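Local coordinates for protein beta-fructofuranosidase, insoluble isoenzyme CWINV1 (Arabidopsis thaliana, PDB 2OXB) that hydrolyses sucrose and 1-kestose, and less readily neokestose and levan, releasing terminal non-reducing beta-D-fructofuranoside residues, at residues K14-D19 / W291-E296. The protein carries 1 engineered substitution. Numbering follows the deposited sequence.
With NAG (2-acetamido-2-deoxy-beta-D-glucopyranose), chain C; FRU (beta-D-fructofuranose), chain B.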
loop_
_atom_site.group_PDB
_atom_site.type_symbol
_atom_site.label_atom_id
_atom_site.label_comp_id
_atom_site.label_asym_id
_atom_site.label_seq_id
_atom_site.Cartn_x
_atom_site.Cartn_y
_atom_site.Cartn_z
ATOM N N LYS A 14 6.292 -11.040 -17.264
ATOM C CA LYS A 14 7.415 -10.422 -17.952
ATOM C C LYS A 14 7.222 -8.912 -18.075
ATOM O O LYS A 14 6.094 -8.443 -18.210
ATOM C CB LYS A 14 7.548 -11.031 -19.357
ATOM C CG LYS A 14 8.691 -10.451 -20.189
ATOM C CD LYS A 14 8.649 -10.894 -21.659
ATOM C CE LYS A 14 7.383 -10.402 -22.379
ATOM N NZ LYS A 14 7.420 -10.611 -23.863
ATOM N N ASN A 15 8.329 -8.168 -18.017
ATOM C CA ASN A 15 8.342 -6.707 -18.170
ATOM C C ASN A 15 7.807 -5.810 -17.047
ATOM O O ASN A 15 7.184 -6.287 -16.083
ATOM C CB ASN A 15 7.651 -6.323 -19.476
ATOM C CG ASN A 15 8.367 -6.871 -20.685
ATOM O OD1 ASN A 15 9.585 -6.749 -20.800
ATOM N ND2 ASN A 15 7.616 -7.468 -21.603
ATOM N N TRP A 16 8.051 -4.501 -17.219
ATOM C CA TRP A 16 7.670 -3.429 -16.280
ATOM C C TRP A 16 6.199 -3.360 -15.899
ATOM O O TRP A 16 5.315 -3.684 -16.689
ATOM C CB TRP A 16 8.131 -2.038 -16.819
ATOM C CG TRP A 16 7.700 -0.792 -15.971
ATOM C CD1 TRP A 16 6.466 -0.192 -15.965
ATOM C CD2 TRP A 16 8.468 -0.114 -14.948
ATOM N NE1 TRP A 16 6.416 0.796 -15.004
ATOM C CE2 TRP A 16 7.627 0.864 -14.369
ATOM C CE3 TRP A 16 9.780 -0.242 -14.468
ATOM C CZ2 TRP A 16 8.048 1.695 -13.326
ATOM C CZ3 TRP A 16 10.199 0.586 -13.433
ATOM C CH2 TRP A 16 9.334 1.544 -12.875
ATOM N N MET A 17 5.968 -2.931 -14.659
ATOM C CA MET A 17 4.633 -2.769 -14.084
ATOM C C MET A 17 4.604 -1.534 -13.184
ATOM O O MET A 17 5.583 -1.240 -12.495
ATOM C CB MET A 17 4.222 -3.999 -13.261
ATOM C CG MET A 17 2.929 -3.743 -12.484
ATOM S SD MET A 17 2.061 -5.201 -11.958
ATOM C CE MET A 17 2.751 -5.457 -10.321
ATOM N N ASN A 18 3.482 -0.823 -13.165
ATOM C CA ASN A 18 3.397 0.386 -12.347
ATOM C C ASN A 18 2.131 0.464 -11.485
ATOM O O ASN A 18 1.794 -0.478 -10.762
ATOM C CB ASN A 18 3.502 1.615 -13.266
ATOM C CG ASN A 18 3.809 2.898 -12.512
ATOM O OD1 ASN A 18 4.051 3.938 -13.122
ATOM N ND2 ASN A 18 3.797 2.835 -11.189
ATOM N N ASP A 19 1.451 1.604 -11.568
ATOM C CA ASP A 19 0.232 1.875 -10.818
ATOM C C ASP A 19 -0.871 0.817 -10.963
ATOM O O ASP A 19 -0.980 0.131 -11.984
ATOM C CB ASP A 19 -0.360 3.230 -11.246
ATOM C CG ASP A 19 0.393 4.413 -10.689
ATOM O OD1 ASP A 19 1.639 4.354 -10.604
ATOM O OD2 ASP A 19 -0.272 5.415 -10.352
ATOM N N TRP A 291 -4.990 -1.731 -2.471
ATOM C CA TRP A 291 -3.895 -2.102 -3.364
ATOM C C TRP A 291 -2.734 -1.113 -3.362
ATOM O O TRP A 291 -2.937 0.098 -3.376
ATOM C CB TRP A 291 -4.376 -2.221 -4.802
ATOM C CG TRP A 291 -5.322 -3.307 -5.062
ATOM C CD1 TRP A 291 -6.687 -3.253 -4.971
ATOM C CD2 TRP A 291 -4.996 -4.618 -5.518
ATOM N NE1 TRP A 291 -7.234 -4.456 -5.355
ATOM C CE2 TRP A 291 -6.217 -5.313 -5.696
ATOM C CE3 TRP A 291 -3.789 -5.278 -5.798
ATOM C CZ2 TRP A 291 -6.265 -6.641 -6.147
ATOM C CZ3 TRP A 291 -3.833 -6.598 -6.245
ATOM C CH2 TRP A 291 -5.067 -7.265 -6.416
ATOM N N GLY A 292 -1.516 -1.652 -3.382
ATOM C CA GLY A 292 -0.314 -0.832 -3.395
ATOM C C GLY A 292 0.728 -1.427 -4.326
ATOM O O GLY A 292 0.937 -2.643 -4.328
ATOM N N TRP A 293 1.394 -0.570 -5.100
ATOM C CA TRP A 293 2.391 -1.008 -6.065
ATOM C C TRP A 293 3.769 -1.452 -5.536
ATOM O O TRP A 293 4.139 -2.612 -5.712
ATOM C CB TRP A 293 2.530 0.052 -7.175
ATOM C CG TRP A 293 3.781 -0.063 -8.011
ATOM C CD1 TRP A 293 4.322 -1.203 -8.540
ATOM C CD2 TRP A 293 4.666 1.008 -8.379
ATOM N NE1 TRP A 293 5.492 -0.908 -9.204
ATOM C CE2 TRP A 293 5.724 0.441 -9.125
ATOM C CE3 TRP A 293 4.664 2.395 -8.148
ATOM C CZ2 TRP A 293 6.773 1.207 -9.645
ATOM C CZ3 TRP A 293 5.708 3.162 -8.665
ATOM C CH2 TRP A 293 6.752 2.560 -9.407
ATOM N N THR A 294 4.542 -0.587 -4.894
ATOM C CA THR A 294 5.864 -1.031 -4.404
ATOM C C THR A 294 6.934 -1.202 -5.485
ATOM O O THR A 294 6.994 -2.211 -6.195
ATOM C CB THR A 294 5.788 -2.377 -3.622
ATOM O OG1 THR A 294 5.185 -2.156 -2.345
ATOM C CG2 THR A 294 7.184 -2.957 -3.399
ATOM N N ASN A 295 7.789 -0.192 -5.552
ATOM C CA ASN A 295 8.912 -0.097 -6.462
ATOM C C ASN A 295 9.696 -1.385 -6.512
ATOM O O ASN A 295 9.347 -2.389 -5.904
ATOM C CB ASN A 295 9.874 0.976 -5.956
ATOM C CG ASN A 295 10.094 2.087 -6.937
ATOM O OD1 ASN A 295 9.984 1.896 -8.149
ATOM N ND2 ASN A 295 10.442 3.257 -6.407
ATOM N N GLU A 296 10.812 -1.295 -7.212
ATOM C CA GLU A 296 11.744 -2.389 -7.369
ATOM C C GLU A 296 13.052 -1.871 -6.758
ATOM O O GLU A 296 13.663 -0.969 -7.327
ATOM C CB GLU A 296 11.950 -2.647 -8.850
ATOM C CG GLU A 296 12.580 -3.971 -9.161
ATOM C CD GLU A 296 11.566 -5.091 -9.146
ATOM O OE1 GLU A 296 10.573 -4.960 -9.884
ATOM O OE2 GLU A 296 11.766 -6.083 -8.406
HETATM C C1 NAG C . 11.808 3.718 -6.540
HETATM C C2 NAG C . 12.342 4.225 -5.191
HETATM C C3 NAG C . 13.871 4.419 -5.197
HETATM C C4 NAG C . 14.629 3.278 -5.880
HETATM C C5 NAG C . 13.970 3.050 -7.238
HETATM C C6 NAG C . 14.617 2.023 -8.158
HETATM C C7 NAG C . 12.385 6.632 -4.978
HETATM C C8 NAG C . 12.289 7.399 -6.293
HETATM N N2 NAG C . 11.708 5.490 -4.869
HETATM O O3 NAG C . 14.345 4.576 -3.866
HETATM O O4 NAG C . 15.985 3.655 -6.048
HETATM O O5 NAG C . 12.611 2.651 -7.038
HETATM O O6 NAG C . 13.988 2.030 -9.436
HETATM O O7 NAG C . 13.080 7.080 -4.068
HETATM C C1 FRU B . 2.712 7.167 -10.316
HETATM C C2 FRU B . 2.604 7.824 -11.698
HETATM C C3 FRU B . 1.206 8.437 -11.916
HETATM C C4 FRU B . 0.980 8.288 -13.393
HETATM C C5 FRU B . 1.754 7.004 -13.690
HETATM C C6 FRU B . 2.550 7.050 -14.979
HETATM O O1 FRU B . 2.620 8.124 -9.277
HETATM O O2 FRU B . 3.620 8.822 -12.081
HETATM O O3 FRU B . 1.118 9.806 -11.532
HETATM O O4 FRU B . -0.409 8.147 -13.710
HETATM O O5 FRU B . 2.681 6.789 -12.636
HETATM O O6 FRU B . 1.639 7.018 -16.063
#
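The substrate pocket of this invertase is lined by the WMND segment of strand 15-26, residues 16-19, which carries the active-site Asp19; packed behind it, as a second-shell residue, is the indole of Trp293 from the loop that follows strand 287-291. Asn18 lies over one face of that indole: its ND2 stands 3.1 Å above the ring plane, displaced toward the rim. The amide is turned 58° from the ring. On the same face, CA of Asn18 lies over the five-membered ring of Trp293, 4.0 Å from its centroid and 11° off the normal, a CH-pi contact. With CG anti to the backbone N (chi1 -164°), Asn18 points its amide two ways at once, ND2 onto the indole and OD1 toward the sugar, 3.2 Å from O5 of the fructose. An asparagine suits this place because a short, flat, polar amide fits between the indole and the sugar, next to Gln35. On the NE1 side of the six-membered ring, CZ2 of Trp293 meets CZ2 of Trp16 at 3.9 Å, the two side chains crossing at about a right angle; Trp16 in turn meets the ring of Trp43. The opposite face of Trp293 is backed by the backbone N of the glycosylated Asn295, so the broad, flat ring is held between the strand on one face and its own loop on the other, a place suited to a tryptophan. Replacing the Trp293 indole by the methyl of an alanine is likely to take away the surface under the Asn18 amide, leaving it freer to turn and Trp16 without this neighbour. Asp19 reaches the sugar with OD1, 3.0 Å from C1 of the fructose, and its OD2 is hydrogen-bonded to Ser79. A strand carrying the WMND sequence, with its active-site aspartate at the sugar, is characteristic of glycosyl hydrolase family 32, whose N-terminal domain is a five-bladed beta-propeller.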